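Local coordinates for protein RNA-dependent RNA Polymerase (Bombyx mori cytoplasmic polyhedrosis virus, PDB 6TZ0) that catalyses RNA-templated RNA synthesis and probably serves both transcription of the double-stranded viral genome and its replication, at residues A[435-439]-A[440-444]; A[454-457]-A[458-461]; A[444-448]-A[449-453]. All coordinates share one frame; numbering follows the deposited sequence.

In the fold
The three contacts follow one short run of chain in the central polymerase domain. Contact 1 is the hairpin of strands 434-437 and 442-446. Contact 3 shares Ala444 with it and leads from the second strand into helix 449-455. Contact 2 is the turn that follows that helix. Their centres lie about 11 to 12 Å apart. The hairpin folds back over the helix: Leu436 CD2 is 3.6 Å from Met452 SD, and Val438 CG2 is 3.6 Å from Phe456 CE1. Tyr460 CD1 meets Gln453 NE2 at 3.5 Å, which joins contacts 2 and 3. All three lie away from the metal and nucleotide sites.

Contact 1 of 3, residues A[435-439]-A[440-444]; sequences KLEVG and GDVAA
Leu436 and Ala443 are joined through their backbones. Ala443 N donates to Leu436 O over 2.5 Å, a value too short to rest much on at this resolution. In return Leu436 N reaches Ala444 O at 3.1 Å, but this bond is bent and weak. Glu437 and Val442 form the non-hydrogen-bonded antiparallel pair. Here Glu437 CA lies 3.4 Å from Asp441 O in a CA-H...O contact.

The side-chain contacts lie on two faces of the hairpin. On the face of Glu437 and Val442, Val442 CG1 meets two partners. It lies 3.7 Å from Lys435 CG and 3.8 Å from Glu437 OE1. Lys435 CG stands anti to the backbone N (chi1 -175°), which runs the aliphatic part of the chain past the valine methyl. On the other face Leu436 CD1 approaches Ala444 CB at 4.3 Å. Both of these residues are buried, and Leu436 also packs on Val451, Met452 and Val455 of helix 449-455.

Gly439 and Gly440 carry the chain round the end. Gly440 has positive phi (81°), a backbone conformation that glycine adopts readily. The arrangement is a two-stranded antiparallel beta hairpin, exposed at its turn and packed on a helix through Leu436 and Val438.

Contact 2 of 3, residues A[454-457]-A[458-461]; sequences AVFA and REYR
Phe456 and Glu459 hold the close side-chain contact of this turn. The two side chains run alongside each other in one direction. Their ring and carboxylate planes are only 18° apart. Glu459 OE2 comes to 3.2 Å from Phe456 CD1, obliquely to the ring. Glu459 CG is also close to the backbone, 3.4 Å from Phe456 O. It sits between its own backbone N and carbonyl carbon (chi1 61°), and the chain beyond CG is extended, which carries the carboxylate back along the phenyl ring. OE2 has its charged partner elsewhere, in a salt bridge to Lys468. Val455 CG1 lies over one face of the Phe456 ring, near its margin, at a height of 3.9 Å.

The backbone link is looser. Glu459 N donates to Phe456 O over 3.4 Å, a weak bond, though nearly straight at 162°. Tyr460 touches the first segment with CB, which lies 3.7 Å from Ala457 O. Its ring leads away, and its OH bonds to Asp414. Arg458 leaves in another direction. Its NH2 bonds to Asn64 OD1 of the chain of Viral structural protein 4, so this side of the turn meets another protein of the assembly. The arrangement is a short 3-10 turn at the C-terminal end of a helix, where Phe456 is the first residue to leave helical backbone angles.

Contact 3 of 3, residues A[444-448]-A[449-453]; sequences AWSNS and RIVMQ
A serine N-cap begins helix 449-455, and an ST turn leads into it. Ser448 is the capping residue. Its OG accepts from Val451 N over 3.4 Å, a weak bond with an angle of 154°. The torsion explains the reach: OG lies between the backbone N and the carbonyl carbon of Ser448 (chi1 69°) and is turned back toward the first helical turn. The cap provides an acceptor for an N-H at the start of the helix. The backbone of the same serine also takes part. Met452 N donates to Ser448 O at 3.3 Å, again weakly.

Ser446 forms the ST turn. Its OG accepts from Ser448 N at 3.2 Å, in an almost straight bond (173°). Ser446 OG stands anti to its own backbone N, beside the carbonyl carbon, where the chain can turn back onto it. The two serine oxygens are 3.2 Å apart. Both hydroxyls are also bonded to Ser980: OG of Ser446 to its carbonyl oxygen, and OG of Ser448 to its hydroxyl.

Val451 fills the angle between strand and helix. Its CG2 touches Ser448 OG at 3.3 Å. Its CG1 lies 3.9 Å from Ser446 CB. The valine therefore packs against both serines, and its CB is directed toward 444-448.

Around the contact, Trp445 packs on Lys435 of strand 434-437. Arg449 packs on Leu421 of helix 413-422 and on Leu497 of helix 494-499, while its guanidinium bonds to Leu492 O and Asn494 OD1. The helix start is thus set between the hairpin and these two helices.

Contact 1 of 3, residues A[435-439]-A[440-444]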
loop_
_atom_site.group_PDB
_atom_site.type_symbol
_atom_site.label_atom_id
_atom_site.label_comp_id
_atom_site.label_asym_id
_atom_site.label_seq_id
_atom_site.Cartn_x
_atom_site.Cartn_y
_atom_site.Cartn_z
ATOM N N LYS A 435 2.503 5.505 -21.183
ATOM C CA LYS A 435 3.413 5.653 -22.305
ATOM C C LYS A 435 4.802 6.017 -21.800
ATOM O O LYS A 435 4.946 6.796 -20.856
ATOM C CB LYS A 435 2.880 6.727 -23.250
ATOM C CG LYS A 435 3.655 6.931 -24.526
ATOM C CD LYS A 435 2.923 7.914 -25.418
ATOM C CE LYS A 435 2.984 9.322 -24.849
ATOM N NZ LYS A 435 2.372 10.323 -25.767
ATOM N N LEU A 436 5.830 5.442 -22.429
ATOM C CA LEU A 436 7.209 5.548 -21.950
ATOM C C LEU A 436 8.086 6.092 -23.074
ATOM O O LEU A 436 8.515 5.337 -23.949
ATOM C CB LEU A 436 7.712 4.195 -21.465
ATOM C CG LEU A 436 6.901 3.523 -20.356
ATOM C CD1 LEU A 436 7.495 2.180 -19.974
ATOM C CD2 LEU A 436 6.785 4.427 -19.164
ATOM N N GLU A 437 8.364 7.394 -23.048
ATOM C CA GLU A 437 9.214 8.042 -24.038
ATOM C C GLU A 437 10.286 8.869 -23.342
ATOM O O GLU A 437 10.036 9.468 -22.292
ATOM C CB GLU A 437 8.392 8.923 -24.992
ATOM C CG GLU A 437 7.599 10.032 -24.322
ATOM C CD GLU A 437 6.867 10.910 -25.314
ATOM O OE1 GLU A 437 7.003 10.672 -26.531
ATOM O OE2 GLU A 437 6.156 11.837 -24.874
ATOM N N VAL A 438 11.488 8.889 -23.913
ATOM C CA VAL A 438 12.617 9.616 -23.335
ATOM C C VAL A 438 13.125 10.695 -24.279
ATOM O O VAL A 438 13.032 11.887 -23.983
ATOM C CB VAL A 438 13.759 8.659 -22.935
ATOM C CG1 VAL A 438 14.864 9.452 -22.283
ATOM C CG2 VAL A 438 13.276 7.580 -22.022
ATOM N N GLY A 439 13.663 10.297 -25.427
ATOM C CA GLY A 439 14.319 11.238 -26.310
ATOM C C GLY A 439 13.476 11.600 -27.510
ATOM O O GLY A 439 13.984 11.694 -28.630
ATOM N N GLY A 440 12.182 11.806 -27.286
ATOM C CA GLY A 440 11.254 12.045 -28.366
ATOM C C GLY A 440 10.785 10.801 -29.079
ATOM O O GLY A 440 10.212 10.910 -30.169
ATOM N N ASP A 441 11.010 9.623 -28.505
ATOM C CA ASP A 441 10.608 8.368 -29.119
ATOM C C ASP A 441 10.080 7.458 -28.024
ATOM O O ASP A 441 10.731 7.294 -26.988
ATOM C CB ASP A 441 11.786 7.708 -29.850
ATOM C CG ASP A 441 11.348 6.615 -30.811
ATOM O OD1 ASP A 441 10.132 6.349 -30.916
ATOM O OD2 ASP A 441 12.225 6.027 -31.477
ATOM N N VAL A 442 8.905 6.873 -28.253
ATOM C CA VAL A 442 8.300 6.006 -27.251
ATOM C C VAL A 442 9.041 4.679 -27.204
ATOM O O VAL A 442 9.557 4.188 -28.218
ATOM C CB VAL A 442 6.799 5.815 -27.527
ATOM C CG1 VAL A 442 6.075 7.138 -27.379
ATOM C CG2 VAL A 442 6.569 5.263 -28.914
ATOM N N ALA A 443 9.134 4.109 -26.006
ATOM C CA ALA A 443 9.842 2.858 -25.801
ATOM C C ALA A 443 8.894 1.687 -25.588
ATOM O O ALA A 443 9.001 0.674 -26.283
ATOM C CB ALA A 443 10.804 2.988 -24.614
ATOM N N ALA A 444 7.958 1.807 -24.649
ATOM C CA ALA A 444 7.018 0.731 -24.382
ATOM C C ALA A 444 5.740 1.301 -23.786
ATOM O O ALA A 444 5.653 2.484 -23.449
ATOM C CB ALA A 444 7.627 -0.318 -23.447
#

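Contact 2 of 3, residues A[454-457]-A[458-461]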
loop_
_atom_site.group_PDB
_atom_site.type_symbol
_atom_site.label_atom_id
_atom_site.label_comp_id
_atom_site.label_asym_id
_atom_site.label_seq_id
_atom_site.Cartn_x
_atom_site.Cartn_y
_atom_site.Cartn_z
ATOM N N ALA A 454 13.720 0.888 -16.069
ATOM C CA ALA A 454 14.647 0.515 -17.130
ATOM C C ALA A 454 14.591 1.479 -18.310
ATOM O O ALA A 454 15.572 1.609 -19.047
ATOM C CB ALA A 454 14.356 -0.906 -17.598
ATOM N N VAL A 455 13.467 2.162 -18.504
ATOM C CA VAL A 455 13.344 3.092 -19.622
ATOM C C VAL A 455 14.068 4.400 -19.326
ATOM O O VAL A 455 14.845 4.897 -20.149
ATOM C CB VAL A 455 11.856 3.304 -19.963
ATOM C CG1 VAL A 455 11.656 4.509 -20.827
ATOM C CG2 VAL A 455 11.334 2.101 -20.717
ATOM N N PHE A 456 13.858 4.966 -18.138
ATOM C CA PHE A 456 14.458 6.237 -17.754
ATOM C C PHE A 456 15.730 6.058 -16.939
ATOM O O PHE A 456 16.019 6.871 -16.060
ATOM C CB PHE A 456 13.455 7.078 -16.975
ATOM C CG PHE A 456 12.295 7.531 -17.787
ATOM C CD1 PHE A 456 12.398 8.637 -18.606
ATOM C CD2 PHE A 456 11.100 6.847 -17.739
ATOM C CE1 PHE A 456 11.322 9.054 -19.354
ATOM C CE2 PHE A 456 10.025 7.257 -18.485
ATOM C CZ PHE A 456 10.136 8.363 -19.291
ATOM N N ALA A 457 16.500 5.008 -17.221
ATOM C CA ALA A 457 17.700 4.727 -16.448
ATOM C C ALA A 457 18.836 5.687 -16.757
ATOM O O ALA A 457 19.782 5.778 -15.972
ATOM C CB ALA A 457 18.159 3.296 -16.702
ATOM N N ARG A 458 18.764 6.410 -17.874
ATOM C CA ARG A 458 19.816 7.356 -18.221
ATOM C C ARG A 458 19.793 8.596 -17.347
ATOM O O ARG A 458 20.777 9.340 -17.325
ATOM C CB ARG A 458 19.691 7.770 -19.685
ATOM C CG ARG A 458 18.524 8.682 -19.963
ATOM C CD ARG A 458 18.393 8.991 -21.436
ATOM N NE ARG A 458 17.913 7.837 -22.189
ATOM C CZ ARG A 458 17.779 7.805 -23.509
ATOM N NH1 ARG A 458 18.077 8.874 -24.230
ATOM N NH2 ARG A 458 17.338 6.710 -24.106
ATOM N N GLU A 459 18.702 8.839 -16.625
ATOM C CA GLU A 459 18.578 10.016 -15.780
ATOM C C GLU A 459 18.386 9.648 -14.316
ATOM O O GLU A 459 17.843 10.445 -13.549
ATOM C CB GLU A 459 17.439 10.904 -16.278
ATOM C CG GLU A 459 16.069 10.268 -16.267
ATOM C CD GLU A 459 15.011 11.209 -16.793
ATOM O OE1 GLU A 459 15.372 12.314 -17.244
ATOM O OE2 GLU A 459 13.815 10.858 -16.731
ATOM N N TYR A 460 18.843 8.463 -13.914
ATOM C CA TYR A 460 18.790 8.069 -12.512
ATOM C C TYR A 460 19.715 8.917 -11.648
ATOM O O TYR A 460 19.421 9.144 -10.471
ATOM C CB TYR A 460 19.141 6.587 -12.381
ATOM C CG TYR A 460 19.167 6.064 -10.966
ATOM C CD1 TYR A 460 17.993 5.858 -10.259
ATOM C CD2 TYR A 460 20.368 5.757 -10.345
ATOM C CE1 TYR A 460 18.017 5.376 -8.968
ATOM C CE2 TYR A 460 20.403 5.269 -9.059
ATOM C CZ TYR A 460 19.226 5.086 -8.375
ATOM O OH TYR A 460 19.258 4.609 -7.092
ATOM N N ARG A 461 20.812 9.411 -12.213
ATOM C CA ARG A 461 21.782 10.216 -11.489
ATOM C C ARG A 461 21.611 11.707 -11.736
ATOM O O ARG A 461 22.458 12.492 -11.310
ATOM C CB ARG A 461 23.200 9.802 -11.874
ATOM C CG ARG A 461 23.540 8.354 -11.609
ATOM C CD ARG A 461 23.676 8.042 -10.140
ATOM N NE ARG A 461 24.109 6.666 -9.937
ATOM C CZ ARG A 461 24.257 6.088 -8.754
ATOM N NH1 ARG A 461 24.008 6.763 -7.647
ATOM N NH2 ARG A 461 24.653 4.832 -8.682
#

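Contact 3 of 3, residues A[444-448]-A[449-453]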
loop_
_atom_site.group_PDB
_atom_site.type_symbol
_atom_site.label_atom_id
_atom_site.label_comp_id
_atom_site.label_asym_id
_atom_site.label_seq_id
_atom_site.Cartn_x
_atom_site.Cartn_y
_atom_site.Cartn_z
ATOM N N ALA A 444 7.958 1.807 -24.649
ATOM C CA ALA A 444 7.018 0.731 -24.382
ATOM C C ALA A 444 5.740 1.301 -23.786
ATOM O O ALA A 444 5.653 2.484 -23.449
ATOM C CB ALA A 444 7.627 -0.318 -23.447
ATOM N N TRP A 445 4.733 0.439 -23.689
ATOM C CA TRP A 445 3.546 0.664 -22.876
ATOM C C TRP A 445 3.581 -0.354 -21.752
ATOM O O TRP A 445 3.603 -1.562 -22.010
ATOM C CB TRP A 445 2.268 0.506 -23.699
ATOM C CG TRP A 445 2.019 1.601 -24.676
ATOM C CD1 TRP A 445 2.453 1.660 -25.965
ATOM C CD2 TRP A 445 1.221 2.765 -24.468
ATOM N NE1 TRP A 445 2.000 2.804 -26.564
ATOM C CE2 TRP A 445 1.239 3.501 -25.665
ATOM C CE3 TRP A 445 0.500 3.264 -23.380
ATOM C CZ2 TRP A 445 0.567 4.711 -25.809
ATOM C CZ3 TRP A 445 -0.167 4.466 -23.523
ATOM C CH2 TRP A 445 -0.128 5.175 -24.729
ATOM N N SER A 446 3.591 0.123 -20.511
ATOM C CA SER A 446 3.710 -0.778 -19.377
ATOM C C SER A 446 3.139 -0.107 -18.140
ATOM O O SER A 446 2.968 1.111 -18.090
ATOM C CB SER A 446 5.164 -1.185 -19.141
ATOM O OG SER A 446 5.257 -2.092 -18.061
ATOM N N ASN A 447 2.854 -0.928 -17.137
ATOM C CA ASN A 447 2.435 -0.451 -15.832
ATOM C C ASN A 447 3.325 -0.949 -14.707
ATOM O O ASN A 447 3.001 -0.723 -13.536
ATOM C CB ASN A 447 0.976 -0.843 -15.561
ATOM C CG ASN A 447 0.722 -2.332 -15.715
ATOM O OD1 ASN A 447 1.624 -3.113 -16.009
ATOM N ND2 ASN A 447 -0.520 -2.734 -15.491
ATOM N N SER A 448 4.420 -1.631 -15.021
ATOM C CA SER A 448 5.337 -2.092 -13.995
ATOM C C SER A 448 6.366 -1.016 -13.696
ATOM O O SER A 448 6.782 -0.269 -14.585
ATOM C CB SER A 448 6.045 -3.367 -14.435
ATOM O OG SER A 448 6.928 -3.089 -15.494
ATOM N N ARG A 449 6.783 -0.948 -12.434
ATOM C CA ARG A 449 7.767 0.047 -12.036
ATOM C C ARG A 449 9.159 -0.307 -12.532
ATOM O O ARG A 449 9.990 0.585 -12.718
ATOM C CB ARG A 449 7.765 0.203 -10.521
ATOM C CG ARG A 449 6.509 0.840 -10.001
ATOM C CD ARG A 449 6.598 1.115 -8.526
ATOM N NE ARG A 449 5.379 1.747 -8.040
ATOM C CZ ARG A 449 5.163 3.056 -8.058
ATOM N NH1 ARG A 449 6.084 3.877 -8.533
ATOM N NH2 ARG A 449 4.028 3.548 -7.596
ATOM N N ILE A 450 9.423 -1.585 -12.787
ATOM C CA ILE A 450 10.775 -1.964 -13.169
ATOM C C ILE A 450 11.030 -1.695 -14.657
ATOM O O ILE A 450 12.150 -1.340 -15.036
ATOM C CB ILE A 450 11.047 -3.424 -12.753
ATOM C CG1 ILE A 450 12.543 -3.722 -12.781
ATOM C CG2 ILE A 450 10.263 -4.420 -13.583
ATOM C CD1 ILE A 450 13.324 -2.944 -11.746
ATOM N N VAL A 451 10.008 -1.767 -15.510
ATOM C CA VAL A 451 10.187 -1.368 -16.904
ATOM C C VAL A 451 10.261 0.149 -17.016
ATOM O O VAL A 451 11.050 0.689 -17.798
ATOM C CB VAL A 451 9.067 -1.976 -17.773
ATOM C CG1 VAL A 451 9.085 -1.434 -19.185
ATOM C CG2 VAL A 451 9.235 -3.470 -17.834
ATOM N N MET A 452 9.479 0.850 -16.194
ATOM C CA MET A 452 9.571 2.304 -16.084
ATOM C C MET A 452 10.952 2.746 -15.616
ATOM O O MET A 452 11.481 3.758 -16.086
ATOM C CB MET A 452 8.480 2.790 -15.133
ATOM C CG MET A 452 8.474 4.256 -14.741
ATOM S SD MET A 452 8.092 5.509 -15.961
ATOM C CE MET A 452 8.676 6.967 -15.102
ATOM N N GLN A 453 11.564 1.985 -14.713
ATOM C CA GLN A 453 12.908 2.317 -14.257
ATOM C C GLN A 453 13.954 1.957 -15.306
ATOM O O GLN A 453 14.968 2.649 -15.440
ATOM C CB GLN A 453 13.182 1.612 -12.927
ATOM C CG GLN A 453 14.537 1.901 -12.321
ATOM C CD GLN A 453 14.723 3.351 -11.966
ATOM O OE1 GLN A 453 13.839 3.984 -11.400
ATOM N NE2 GLN A 453 15.874 3.895 -12.315
#